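Local coordinates for Lin0012 protein (Listeria innocua, PDB 3K17) that probably phosphorylates phosphomevalonate with ATP, as a GHMP-family kinase of the mevalonate route to isopentenyl diphosphate, at residues V17-Y21 against N277-L281; A22-S26 against Y175-E181; T33-Y38 against L347-R353; L51-Y56 against G72-T78; G65-K69 against A81-A85. All coordinates share one frame; numbering follows the deposited sequence.

Contact 1. Residues V17-Y21 against N277-L281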
# COMPACT_ATOMS: atom_id res chain seq x y z
N VAL A 17 30.27 19.49 -26.76
CA VAL A 17 31.44 20.34 -26.98
C VAL A 17 31.09 21.79 -26.67
O VAL A 17 31.92 22.53 -26.16
CB VAL A 17 31.94 20.23 -28.43
CG1 VAL A 17 33.10 21.19 -28.66
CG2 VAL A 17 32.38 18.80 -28.72
N ALA A 18 29.84 22.17 -26.95
CA ALA A 18 29.36 23.52 -26.71
C ALA A 18 27.84 23.57 -26.76
O ALA A 18 27.20 22.75 -27.41
CB ALA A 18 29.94 24.47 -27.77
N GLY A 19 27.25 24.54 -26.07
CA GLY A 19 25.80 24.69 -26.08
C GLY A 19 25.03 23.95 -25.01
O GLY A 19 23.80 23.95 -25.04
N GLU A 20 25.73 23.33 -24.06
CA GLU A 20 25.06 22.59 -22.99
C GLU A 20 24.14 23.47 -22.16
O GLU A 20 24.41 24.66 -21.96
CB GLU A 20 26.08 21.93 -22.06
CG GLU A 20 27.05 20.99 -22.75
CD GLU A 20 28.44 21.60 -22.87
OE1 GLU A 20 28.55 22.72 -23.39
OE2 GLU A 20 29.42 20.95 -22.44
N TYR A 21 23.08 22.85 -21.66
CA TYR A 21 22.05 23.49 -20.84
C TYR A 21 21.07 24.26 -21.70
O TYR A 21 19.87 24.01 -21.63
CB TYR A 21 22.69 24.40 -19.78
CG TYR A 21 23.21 23.62 -18.59
CD1 TYR A 21 22.33 23.12 -17.63
CD2 TYR A 21 24.57 23.34 -18.44
CE1 TYR A 21 22.78 22.35 -16.56
CE2 TYR A 21 25.04 22.57 -17.38
CZ TYR A 21 24.14 22.08 -16.44
OH TYR A 21 24.59 21.31 -15.38
N ASN A 277 32.04 30.24 -24.24
CA ASN A 277 31.04 29.28 -23.78
C ASN A 277 31.37 28.93 -22.34
O ASN A 277 30.49 28.90 -21.48
CB ASN A 277 31.05 28.01 -24.63
CG ASN A 277 29.75 27.22 -24.54
OD1 ASN A 277 28.98 27.39 -23.59
ND2 ASN A 277 29.51 26.36 -25.52
N ARG A 278 32.64 28.67 -22.07
CA ARG A 278 33.08 28.33 -20.73
C ARG A 278 32.65 29.42 -19.75
O ARG A 278 32.15 29.13 -18.67
CB ARG A 278 34.60 28.20 -20.66
CG ARG A 278 35.12 27.96 -19.24
CD ARG A 278 36.63 28.04 -19.13
NE ARG A 278 37.05 27.81 -17.75
CZ ARG A 278 38.27 28.04 -17.27
NH1 ARG A 278 39.23 28.52 -18.06
NH2 ARG A 278 38.54 27.81 -15.99
N ARG A 279 32.83 30.67 -20.16
CA ARG A 279 32.49 31.81 -19.32
C ARG A 279 31.02 31.90 -18.95
O ARG A 279 30.70 32.05 -17.77
CB ARG A 279 32.93 33.11 -20.01
CG ARG A 279 34.43 33.19 -20.32
CD ARG A 279 35.28 32.93 -19.09
NE ARG A 279 36.70 33.21 -19.30
CZ ARG A 279 37.51 32.52 -20.09
NH1 ARG A 279 37.05 31.47 -20.78
NH2 ARG A 279 38.78 32.86 -20.19
N ILE A 280 30.13 31.80 -19.93
CA ILE A 280 28.71 31.90 -19.64
C ILE A 280 28.22 30.74 -18.77
O ILE A 280 27.26 30.88 -18.02
CB ILE A 280 27.85 31.98 -20.93
CG1 ILE A 280 27.91 30.65 -21.69
CG2 ILE A 280 28.37 33.11 -21.82
CD1 ILE A 280 27.01 30.63 -22.91
N LEU A 281 28.89 29.59 -18.88
CA LEU A 281 28.51 28.44 -18.07
C LEU A 281 28.99 28.69 -16.65
O LEU A 281 28.34 28.27 -15.69
CB LEU A 281 29.13 27.15 -18.64
CG LEU A 281 28.43 26.59 -19.89
CD1 LEU A 281 29.25 25.47 -20.51
CD2 LEU A 281 27.05 26.10 -19.52
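With CG anti to its carbonyl carbon (chi1 -77°), Leu281 reaches from its helix toward the turn that leaves strand 7-18, while Asn277, one helical turn earlier, has CG anti to the backbone N (chi1 -159°) and lays its amide against Ala18 and Gly19. The two branches of Leu281 divide the work. CD2 rests 3.9 Å from CD2 of the Tyr21 ring, approaching it obliquely, and lies equally close to the main-chain O of Glu20; CD1 stands 4.0 Å from OE1 of Glu20, whose side chain runs at about a right angle to the leucine. The Asn277 amide is probably modelled turned over, which leaves the 3.0 Å between its ND2 and Gly19 N ambiguous: with the group turned back, this could be a hydrogen bond.

The segment 17-21 resembles the end of the first conserved motif of GHMP kinases, and Val17 with Ala18 makes a classic beta bulge opposite Ile31. A turn follows directly, at a positive phi (91°) on Gly19. The carboxylate of Glu20 is buried but not alone: OE1 forms a salt bridge with Lys312, and OE2 accepts from the backbone N of Gly315. Tyr21 OH bonds to Ser316 O, and the same side chain touches Leu229 and Ile233 of helix 226-239.

Contact 2. Residues A22-S26 against Y175-E181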
# COMPACT_ATOMS: atom_id res chain seq x y z
N ALA A 22 21.57 25.16 -22.53
CA ALA A 22 20.71 25.93 -23.41
C ALA A 22 20.04 24.99 -24.41
O ALA A 22 18.89 25.18 -24.81
CB ALA A 22 21.52 26.99 -24.15
N VAL A 23 20.78 23.95 -24.79
CA VAL A 23 20.29 22.99 -25.76
C VAL A 23 18.98 22.31 -25.36
O VAL A 23 18.27 21.79 -26.22
CB VAL A 23 21.38 21.92 -26.07
CG1 VAL A 23 21.57 20.98 -24.88
CG2 VAL A 23 21.00 21.15 -27.32
N VAL A 24 18.63 22.32 -24.07
CA VAL A 24 17.38 21.70 -23.66
C VAL A 24 16.21 22.50 -24.22
O VAL A 24 15.12 21.98 -24.40
CB VAL A 24 17.24 21.60 -22.11
CG1 VAL A 24 18.47 20.92 -21.52
CG2 VAL A 24 17.06 22.98 -21.50
N GLU A 25 16.45 23.78 -24.50
CA GLU A 25 15.41 24.65 -25.05
C GLU A 25 15.17 24.29 -26.51
O GLU A 25 16.12 24.08 -27.27
CB GLU A 25 15.81 26.12 -24.94
CG GLU A 25 16.05 26.63 -23.51
CD GLU A 25 14.86 26.42 -22.60
OE1 GLU A 25 13.72 26.35 -23.11
OE2 GLU A 25 15.05 26.33 -21.37
N SER A 26 13.90 24.24 -26.91
CA SER A 26 13.53 23.91 -28.27
C SER A 26 14.23 24.82 -29.28
O SER A 26 14.45 25.99 -29.01
CB SER A 26 12.02 24.02 -28.45
OG SER A 26 11.33 23.16 -27.56
N TYR A 175 23.65 19.79 -33.33
CA TYR A 175 22.31 19.29 -33.03
C TYR A 175 21.37 20.40 -32.63
O TYR A 175 21.67 21.18 -31.72
CB TYR A 175 22.38 18.27 -31.89
CG TYR A 175 21.02 17.80 -31.44
CD1 TYR A 175 20.27 16.93 -32.21
CD2 TYR A 175 20.45 18.27 -30.24
CE1 TYR A 175 18.99 16.52 -31.82
CE2 TYR A 175 19.17 17.87 -29.85
CZ TYR A 175 18.45 17.00 -30.64
OH TYR A 175 17.19 16.59 -30.26
N THR A 176 20.22 20.48 -33.30
CA THR A 176 19.23 21.49 -32.97
C THR A 176 17.97 20.81 -32.45
O THR A 176 17.26 20.12 -33.18
CB THR A 176 18.88 22.36 -34.19
OG1 THR A 176 20.07 23.00 -34.67
CG2 THR A 176 17.86 23.42 -33.81
N THR A 177 17.72 21.03 -31.16
CA THR A 177 16.60 20.43 -30.45
C THR A 177 15.23 20.62 -31.08
O THR A 177 14.85 21.74 -31.44
CB THR A 177 16.56 20.95 -29.00
OG1 THR A 177 17.88 20.88 -28.44
CG2 THR A 177 15.59 20.12 -28.16
N PHE A 178 14.49 19.53 -31.20
CA PHE A 178 13.15 19.55 -31.77
C PHE A 178 12.21 20.28 -30.81
O PHE A 178 12.59 20.57 -29.67
CB PHE A 178 12.66 18.12 -32.00
CG PHE A 178 12.69 17.26 -30.75
CD1 PHE A 178 11.68 17.36 -29.80
CD2 PHE A 178 13.72 16.35 -30.55
CE1 PHE A 178 11.70 16.55 -28.64
CE2 PHE A 178 13.75 15.54 -29.40
CZ PHE A 178 12.74 15.65 -28.45
N ASP A 179 11.00 20.57 -31.26
CA ASP A 179 10.02 21.26 -30.44
C ASP A 179 9.51 20.32 -29.35
O ASP A 179 8.60 19.53 -29.58
CB ASP A 179 8.86 21.75 -31.30
CG ASP A 179 7.96 22.73 -30.56
OD1 ASP A 179 7.76 22.56 -29.34
OD2 ASP A 179 7.46 23.66 -31.21
N GLN A 180 10.11 20.43 -28.17
CA GLN A 180 9.79 19.60 -27.01
C GLN A 180 8.31 19.55 -26.64
O GLN A 180 7.74 18.47 -26.47
CB GLN A 180 10.59 20.09 -25.81
CG GLN A 180 12.11 19.98 -25.98
CD GLN A 180 12.69 18.77 -25.28
OE1 GLN A 180 12.19 17.66 -25.42
NE2 GLN A 180 13.77 18.98 -24.53
N GLU A 181 7.71 20.73 -26.49
CA GLU A 181 6.31 20.84 -26.12
C GLU A 181 5.42 20.22 -27.20
O GLU A 181 4.41 19.57 -26.91
CB GLU A 181 5.95 22.31 -25.92
CG GLU A 181 4.87 22.55 -24.89
CD GLU A 181 4.52 24.02 -24.77
OE1 GLU A 181 4.09 24.62 -25.78
OE2 GLU A 181 4.66 24.57 -23.65
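Val23 and Thr177 cross at about a right angle, and Val23 meets the ring of Tyr175 just as steeply. Its CG2 branch serves both: it lies 3.3 Å from Thr177 OG1 and 4.1 Å from Tyr175 CD2, approaching the aromatic ring at its edge and near its plane. Thr177 turns OG1 toward the carbonyl of Val23 and donates a hydrogen bond to that O, but the modelled length of 2.4 Å is implausibly short and should be taken as doubtful.

Farther along, at the start of helix 180-187, the segment 175-181 again supplies the donors and 22-26 the acceptors. Gln180 bends at chi2 (-101°), carrying its amide back to the main chain at Val24. NE2 then donates to Val24 O over 3.3 Å in an almost straight bond (175°); NE2 lies in the carbonyl plane, on a lone pair of that O, which itself lies only 3° out of the amide plane. The same nitrogen also bonds to Gly159 O, so two carbonyls fix the rotation of this amide. Ser26 faces the first turn of the helix, where its OG takes the backbone N of Gln180 at 3.1 Å. Asp179 occupies the N-cap and binds Trp182 N through OD1, so side chains from both segments serve N-H groups at this helix end.

The loop between strands 7-18 and 29-35 thus lies along the passage from strand 172-176 into helix 180-187, with helix 241-264 touching it through Ala22 and Glu25.

Contact 3. Residues T33-Y38 against L347-R353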
# COMPACT_ATOMS: atom_id res chain seq x y z
N THR A 33 30.47 15.49 -30.26
CA THR A 33 31.29 14.55 -30.98
C THR A 33 31.11 13.20 -30.33
O THR A 33 30.95 13.10 -29.10
CB THR A 33 32.79 14.92 -30.96
OG1 THR A 33 33.52 13.91 -31.68
CG2 THR A 33 33.33 14.96 -29.54
N ALA A 34 31.09 12.15 -31.14
CA ALA A 34 30.98 10.80 -30.62
C ALA A 34 32.43 10.44 -30.26
O ALA A 34 33.36 11.04 -30.80
CB ALA A 34 30.43 9.86 -31.69
N VAL A 35 32.62 9.48 -29.36
CA VAL A 35 33.97 9.10 -28.96
C VAL A 35 34.28 7.64 -29.29
O VAL A 35 33.38 6.83 -29.48
CB VAL A 35 34.21 9.34 -27.44
CG1 VAL A 35 33.82 10.77 -27.07
CG2 VAL A 35 33.41 8.36 -26.62
N ASN A 36 35.57 7.33 -29.33
CA ASN A 36 36.06 6.00 -29.63
C ASN A 36 35.93 5.00 -28.47
O ASN A 36 36.83 4.20 -28.22
CB ASN A 36 37.52 6.10 -30.09
CG ASN A 36 38.40 6.79 -29.06
OD1 ASN A 36 38.06 7.85 -28.54
ND2 ASN A 36 39.55 6.19 -28.77
N ARG A 37 34.80 5.05 -27.76
CA ARG A 37 34.52 4.13 -26.64
C ARG A 37 33.08 3.73 -26.90
O ARG A 37 32.21 4.57 -27.10
CB ARG A 37 34.72 4.85 -25.31
CG ARG A 37 36.20 5.19 -25.10
CD ARG A 37 36.48 6.18 -23.97
NE ARG A 37 37.85 6.67 -24.11
CZ ARG A 37 38.94 5.97 -23.81
NH1 ARG A 37 38.83 4.73 -23.34
NH2 ARG A 37 40.14 6.48 -24.06
N TYR A 38 32.84 2.42 -26.89
CA TYR A 38 31.54 1.91 -27.26
C TYR A 38 30.73 1.03 -26.32
O TYR A 38 31.24 0.41 -25.38
CB TYR A 38 31.70 1.11 -28.56
CG TYR A 38 32.35 1.89 -29.69
CD1 TYR A 38 31.57 2.49 -30.68
CD2 TYR A 38 33.73 2.08 -29.73
CE1 TYR A 38 32.14 3.26 -31.67
CE2 TYR A 38 34.32 2.86 -30.72
CZ TYR A 38 33.51 3.45 -31.69
OH TYR A 38 34.04 4.23 -32.68
N LEU A 347 41.74 10.36 -21.57
CA LEU A 347 41.04 9.34 -22.33
C LEU A 347 41.40 9.53 -23.81
O LEU A 347 40.78 10.33 -24.52
CB LEU A 347 39.51 9.45 -22.14
CG LEU A 347 38.96 9.31 -20.71
CD1 LEU A 347 37.43 9.31 -20.72
CD2 LEU A 347 39.47 8.02 -20.09
N PRO A 348 42.44 8.81 -24.29
CA PRO A 348 42.88 8.90 -25.69
C PRO A 348 41.66 8.97 -26.62
O PRO A 348 40.77 8.12 -26.56
CB PRO A 348 43.70 7.63 -25.87
CG PRO A 348 44.39 7.53 -24.51
CD PRO A 348 43.28 7.86 -23.53
N PHE A 349 41.63 9.98 -27.48
CA PHE A 349 40.49 10.21 -28.34
C PHE A 349 40.69 10.23 -29.85
O PHE A 349 41.73 10.64 -30.36
CB PHE A 349 39.84 11.55 -27.94
CG PHE A 349 38.80 12.06 -28.92
CD1 PHE A 349 37.45 11.82 -28.70
CD2 PHE A 349 39.18 12.77 -30.05
CE1 PHE A 349 36.49 12.28 -29.60
CE2 PHE A 349 38.22 13.24 -30.97
CZ PHE A 349 36.88 13.00 -30.74
N HIS A 350 39.66 9.76 -30.54
CA HIS A 350 39.55 9.82 -31.99
C HIS A 350 38.05 9.65 -32.22
O HIS A 350 37.38 8.92 -31.49
CB HIS A 350 40.46 8.83 -32.78
CG HIS A 350 40.26 7.38 -32.49
ND1 HIS A 350 41.01 6.70 -31.55
CD2 HIS A 350 39.48 6.45 -33.09
CE1 HIS A 350 40.69 5.42 -31.59
NE2 HIS A 350 39.77 5.24 -32.51
N THR A 351 37.52 10.39 -33.18
CA THR A 351 36.09 10.38 -33.47
C THR A 351 35.42 9.02 -33.52
O THR A 351 35.86 8.13 -34.24
CB THR A 351 35.81 11.13 -34.79
OG1 THR A 351 36.53 12.37 -34.79
CG2 THR A 351 34.32 11.43 -34.92
N GLY A 352 34.35 8.86 -32.75
CA GLY A 352 33.64 7.59 -32.74
C GLY A 352 32.72 7.42 -33.95
O GLY A 352 32.19 8.39 -34.48
N ARG A 353 32.53 6.18 -34.38
CA ARG A 353 31.66 5.88 -35.52
C ARG A 353 30.86 4.61 -35.24
O ARG A 353 31.39 3.64 -34.69
CB ARG A 353 32.47 5.64 -36.79
CG ARG A 353 33.53 6.69 -37.11
CD ARG A 353 32.93 8.01 -37.54
NE ARG A 353 33.95 8.86 -38.14
CZ ARG A 353 33.74 10.10 -38.57
NH1 ARG A 353 32.53 10.64 -38.46
NH2 ARG A 353 34.73 10.79 -39.12
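The imidazole of His350 lies with one face against Asn36, whose CB sits 3.5 Å from the ring centroid in a CH-pi contact. Phe349 is instead met at its edge: Thr33 OG1, 3.6 Å from CZ, and Val35 CG1, 4.0 Å from CE1, both lie in the plane of the ring. Arg37 stretches out extended from CG to NE, which sets its guanidinium against Leu347, with CD2 of the leucine over the centre of one face.

Asn36 is the polar hub. Its CG sits in the crowded position between backbone N and carbonyl carbon (chi1 56°), which places both ends of the amide along the facing backbone. ND2 donates to Pro348 O at 3.2 Å, with the acceptor in the amide plane, while OD1 receives His350 N from above its carbonyl plane. Pro348 O also takes a weak bond from Arg37 NH2. At the far end, the hydroxyl of Tyr38 accepts the N-H of Arg353 over 3.0 Å. Ala34 O is gripped twice, by Thr33 OG1 and by Gly352 N (3.1 Å), which come from opposite faces of its carbonyl plane. Gly352 CA makes a CA-H...O contact of 3.4 Å with Val35 O.

The contact sits where the chain turns a corner at Asn36 between strands 29-35 and 37-45. The loop joining strands 345-346 and 355-357 passes here from one sheet to the other: Phe349 meets Phe215 of strand 214-219 edge-to-face and touches Trp172 at the start of strand 172-176.

Contact 4. Residues L51-Y56 against G72-T78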
# COMPACT_ATOMS: atom_id res chain seq x y z
N LEU A 51 17.43 -10.53 -22.76
CA LEU A 51 18.17 -9.28 -22.73
C LEU A 51 19.12 -9.32 -21.55
O LEU A 51 18.72 -9.63 -20.42
CB LEU A 51 17.23 -8.07 -22.57
CG LEU A 51 17.96 -6.74 -22.33
CD1 LEU A 51 18.86 -6.40 -23.52
CD2 LEU A 51 16.94 -5.63 -22.09
N TRP A 52 20.39 -9.01 -21.82
CA TRP A 52 21.42 -8.97 -20.79
C TRP A 52 22.03 -7.57 -20.84
O TRP A 52 22.35 -7.08 -21.92
CB TRP A 52 22.55 -9.96 -21.09
CG TRP A 52 22.16 -11.39 -21.22
CD1 TRP A 52 21.36 -11.95 -22.18
CD2 TRP A 52 22.61 -12.48 -20.40
NE1 TRP A 52 21.30 -13.31 -22.02
CE2 TRP A 52 22.05 -13.66 -20.93
CE3 TRP A 52 23.43 -12.56 -19.27
CZ2 TRP A 52 22.29 -14.92 -20.36
CZ3 TRP A 52 23.67 -13.82 -18.71
CH2 TRP A 52 23.10 -14.98 -19.26
N ILE A 53 22.17 -6.94 -19.68
CA ILE A 53 22.81 -5.62 -19.64
C ILE A 53 23.88 -5.67 -18.56
O ILE A 53 23.83 -6.51 -17.66
CB ILE A 53 21.81 -4.48 -19.37
CG1 ILE A 53 21.12 -4.65 -18.01
CG2 ILE A 53 20.79 -4.43 -20.49
CD1 ILE A 53 20.33 -3.42 -17.61
N PRO A 54 24.87 -4.77 -18.64
CA PRO A 54 25.96 -4.74 -17.66
C PRO A 54 25.56 -4.71 -16.20
O PRO A 54 26.17 -5.39 -15.38
CB PRO A 54 26.75 -3.49 -18.05
CG PRO A 54 26.49 -3.38 -19.54
CD PRO A 54 25.02 -3.67 -19.61
N HIS A 55 24.53 -3.95 -15.86
CA HIS A 55 24.15 -3.85 -14.46
C HIS A 55 23.70 -5.16 -13.81
O HIS A 55 23.95 -5.38 -12.63
CB HIS A 55 23.07 -2.79 -14.28
CG HIS A 55 22.81 -2.45 -12.84
ND1 HIS A 55 22.07 -3.26 -12.01
CD2 HIS A 55 23.23 -1.41 -12.08
CE1 HIS A 55 22.05 -2.74 -10.79
NE2 HIS A 55 22.75 -1.62 -10.81
N TYR A 56 23.04 -6.03 -14.57
CA TYR A 56 22.55 -7.28 -13.99
C TYR A 56 23.33 -8.52 -14.42
O TYR A 56 23.81 -8.61 -15.54
CB TYR A 56 21.08 -7.46 -14.33
CG TYR A 56 20.19 -6.40 -13.73
CD1 TYR A 56 19.88 -6.41 -12.37
CD2 TYR A 56 19.66 -5.38 -14.52
CE1 TYR A 56 19.07 -5.43 -11.81
CE2 TYR A 56 18.86 -4.39 -13.98
CZ TYR A 56 18.56 -4.43 -12.62
OH TYR A 56 17.74 -3.46 -12.08
N GLY A 72 13.43 -4.57 -12.18
CA GLY A 72 14.62 -3.78 -11.94
C GLY A 72 14.63 -2.38 -12.54
O GLY A 72 14.30 -2.18 -13.71
N GLU A 73 15.03 -1.40 -11.73
CA GLU A 73 15.09 -0.01 -12.16
C GLU A 73 16.09 0.25 -13.29
O GLU A 73 15.88 1.13 -14.12
CB GLU A 73 15.46 0.87 -10.96
CG GLU A 73 15.88 2.29 -11.33
CD GLU A 73 16.52 3.01 -10.15
OE1 GLU A 73 15.87 3.12 -9.10
OE2 GLU A 73 17.68 3.47 -10.29
N HIS A 74 17.17 -0.52 -13.33
CA HIS A 74 18.18 -0.31 -14.35
C HIS A 74 17.86 -0.88 -15.73
O HIS A 74 18.65 -0.72 -16.66
CB HIS A 74 19.52 -0.84 -13.86
CG HIS A 74 20.00 -0.14 -12.63
ND1 HIS A 74 19.48 -0.39 -11.37
CD2 HIS A 74 20.89 0.88 -12.47
CE1 HIS A 74 20.03 0.43 -10.50
NE2 HIS A 74 20.88 1.21 -11.14
N TRP A 75 16.70 -1.51 -15.86
CA TRP A 75 16.27 -2.08 -17.13
C TRP A 75 15.48 -1.05 -17.94
O TRP A 75 15.31 -1.18 -19.15
CB TRP A 75 15.32 -3.28 -16.91
CG TRP A 75 15.95 -4.51 -16.34
CD1 TRP A 75 15.76 -5.03 -15.08
CD2 TRP A 75 16.84 -5.41 -17.01
NE1 TRP A 75 16.49 -6.19 -14.94
CE2 TRP A 75 17.16 -6.44 -16.11
CE3 TRP A 75 17.41 -5.43 -18.29
CZ2 TRP A 75 18.02 -7.50 -16.44
CZ3 TRP A 75 18.26 -6.48 -18.63
CH2 TRP A 75 18.56 -7.50 -17.71
N THR A 76 14.98 -0.02 -17.26
CA THR A 76 14.13 0.97 -17.89
C THR A 76 14.52 1.52 -19.25
O THR A 76 13.72 1.44 -20.18
CB THR A 76 13.86 2.14 -16.91
OG1 THR A 76 13.47 1.61 -15.64
CG2 THR A 76 12.71 2.99 -17.42
N PHE A 77 15.72 2.07 -19.41
CA PHE A 77 16.07 2.62 -20.71
C PHE A 77 16.01 1.61 -21.84
O PHE A 77 15.40 1.89 -22.87
CB PHE A 77 17.46 3.28 -20.69
CG PHE A 77 17.46 4.67 -20.09
CD1 PHE A 77 16.88 5.73 -20.78
CD2 PHE A 77 18.02 4.90 -18.84
CE1 PHE A 77 16.86 7.03 -20.23
CE2 PHE A 77 18.01 6.19 -18.28
CZ PHE A 77 17.43 7.25 -18.98
N THR A 78 16.62 0.44 -21.66
CA THR A 78 16.62 -0.57 -22.72
C THR A 78 15.26 -1.23 -22.91
O THR A 78 14.89 -1.58 -24.04
CB THR A 78 17.71 -1.65 -22.48
OG1 THR A 78 17.55 -2.22 -21.17
CG2 THR A 78 19.09 -1.02 -22.58
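Tyr56 closes a type I beta turn beginning at Ile53, just past strand 50-52, and its ring lies parallel-displaced on the indole of Trp75, near the start of helix 76-91. CB stands 3.7 Å from Trp75 CZ2, and CG looks onto the same indole carbon. Farther out, CE2 lies over NE1 of the five-membered ring, although the carbon spacing modelled beside it is too tight to trust. The ring centroids are 4.0 Å apart and the planes only 9° from parallel. At the tip, OH accepts the N-H of His74 at 3.2 Å and comes close to Gly72 CA. His55, its neighbour in the turn, points ND1 at the opposite face of the tyrosine, steeply inclined to that ring, and makes a separate face-to-face stack with His74, centroids 3.6 Å apart and planes at 11°.

Trp75 receives Ile53 on the same face as Tyr56. The isoleucine holds CG1 between its backbone N and carbonyl carbon (chi1 61°), and that atom sits over the six-membered ring, while CD1 nears His74 O. Deeper in, where helix 119-135 also touches Thr78, Leu51 slides past the indole with CG 3.7 Å from Trp75 CZ3, and its CD2 ends 3.6 Å from Thr78 OG1.

Contact 5. Residues G65-K69 against A81-A85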
# COMPACT_ATOMS: atom_id res chain seq x y z
N GLY A 65 6.87 -10.71 -29.43
CA GLY A 65 5.96 -9.69 -29.90
C GLY A 65 5.24 -8.99 -28.76
O GLY A 65 4.39 -8.13 -28.98
N GLY A 66 5.59 -9.37 -27.53
CA GLY A 66 4.94 -8.77 -26.38
C GLY A 66 5.72 -7.66 -25.70
O GLY A 66 6.73 -7.19 -26.22
N GLU A 67 5.25 -7.26 -24.53
CA GLU A 67 5.87 -6.19 -23.77
C GLU A 67 6.94 -6.67 -22.80
O GLU A 67 6.82 -7.75 -22.20
CB GLU A 67 4.79 -5.42 -23.00
CG GLU A 67 5.33 -4.34 -22.07
CD GLU A 67 4.21 -3.63 -21.33
OE1 GLU A 67 3.22 -4.30 -20.99
OE2 GLU A 67 4.33 -2.41 -21.08
N LEU A 68 8.00 -5.88 -22.66
CA LEU A 68 9.06 -6.20 -21.72
C LEU A 68 8.88 -5.21 -20.58
O LEU A 68 9.00 -4.00 -20.76
CB LEU A 68 10.43 -6.03 -22.37
CG LEU A 68 11.64 -6.13 -21.43
CD1 LEU A 68 11.65 -7.48 -20.72
CD2 LEU A 68 12.92 -5.93 -22.22
N LYS A 69 8.55 -5.72 -19.39
CA LYS A 69 8.35 -4.84 -18.25
C LYS A 69 8.92 -5.44 -16.98
O LYS A 69 8.18 -5.77 -16.06
CB LYS A 69 6.86 -4.53 -18.06
CG LYS A 69 5.94 -5.74 -18.13
CD LYS A 69 4.53 -5.38 -17.65
CE LYS A 69 3.54 -6.53 -17.81
NZ LYS A 69 3.08 -6.69 -19.22
N ALA A 81 13.20 1.09 -25.03
CA ALA A 81 13.63 1.08 -26.42
C ALA A 81 13.08 -0.17 -27.11
O ALA A 81 12.63 -0.11 -28.25
CB ALA A 81 15.14 1.10 -26.51
N ILE A 82 13.10 -1.30 -26.41
CA ILE A 82 12.57 -2.55 -26.95
C ILE A 82 11.06 -2.45 -27.16
O ILE A 82 10.52 -2.92 -28.17
CB ILE A 82 12.89 -3.73 -25.99
CG1 ILE A 82 14.38 -4.06 -26.05
CG2 ILE A 82 12.04 -4.95 -26.34
CD1 ILE A 82 14.84 -5.07 -25.01
N ASN A 83 10.37 -1.83 -26.20
CA ASN A 83 8.92 -1.69 -26.29
C ASN A 83 8.50 -0.77 -27.44
O ASN A 83 7.59 -1.10 -28.21
CB ASN A 83 8.37 -1.18 -24.95
CG ASN A 83 8.45 -2.24 -23.85
OD1 ASN A 83 8.61 -1.93 -22.66
ND2 ASN A 83 8.33 -3.50 -24.25
N ILE A 84 9.16 0.37 -27.57
CA ILE A 84 8.81 1.28 -28.64
C ILE A 84 9.18 0.68 -30.01
O ILE A 84 8.46 0.86 -30.98
CB ILE A 84 9.50 2.65 -28.46
CG1 ILE A 84 8.88 3.67 -29.42
CG2 ILE A 84 10.99 2.52 -28.73
CD1 ILE A 84 9.43 5.08 -29.25
N ALA A 85 10.30 -0.04 -30.07
CA ALA A 85 10.71 -0.65 -31.34
C ALA A 85 9.68 -1.71 -31.73
O ALA A 85 9.30 -1.85 -32.90
CB ALA A 85 12.08 -1.27 -31.21
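Leu68 and Asn83 meet where an irregular loop, running between strand 50-52 and helix 76-91, folds back along that same helix in the N-terminal half of the GHMP kinase fold. The apolar part is a single tight meeting: Leu68 has CG anti to its backbone N (chi1 171°), sending CD2 to within 3.5 Å of Ile82 CD1. Trp62 and Leu51 also touch both of these side chains.

The polar part rests on the amide of Asn83, which spans the backbone N and O of Leu68 much as a peptide group would. As modelled, ND2 is 2.9 Å from Leu68 N and OD1 2.8 Å from Leu68 O. The group is probably turned over, and with its ends exchanged both pairs may be hydrogen bonds. Glu67 CG lies alongside this amide, with the carboxylate and amide planes 70° apart.

The charged part faces another chain. Glu67 OE2 forms a salt bridge with Arg186 of the second subunit and a hydrogen bond with Tyr189 of that subunit, which also packs on Asn83. The other carboxylate oxygen is engaged within the loop: Lys69 NZ forms a salt bridge with Glu67 OE1 at 3.0 Å, meeting it from above the carboxylate plane.

In the fold
The first segments of contacts 1 to 5 follow one another along the chain, but the partners of contacts 1 to 3 lie far off in sequence. Contact 1 closes a loop that encloses contact 2, and contact 3 crosses both. Contacts 4 and 5 are nested within all three and interlock on helix 76-91, their centres about 13 Å apart and joined by Leu51 packing on Ile82 and Leu68. Contacts 1 to 4 all reach the mixed sheet; contacts 1 and 3, centres about 21 Å apart, touch through Val17 and Thr33 on adjacent strands. The centres of contacts 1 and 5 are about 36 Å apart. Contacts 1 and 3 tie N-terminal strands to C-terminal helix and loop; contacts 4 and 5 reach a second subunit.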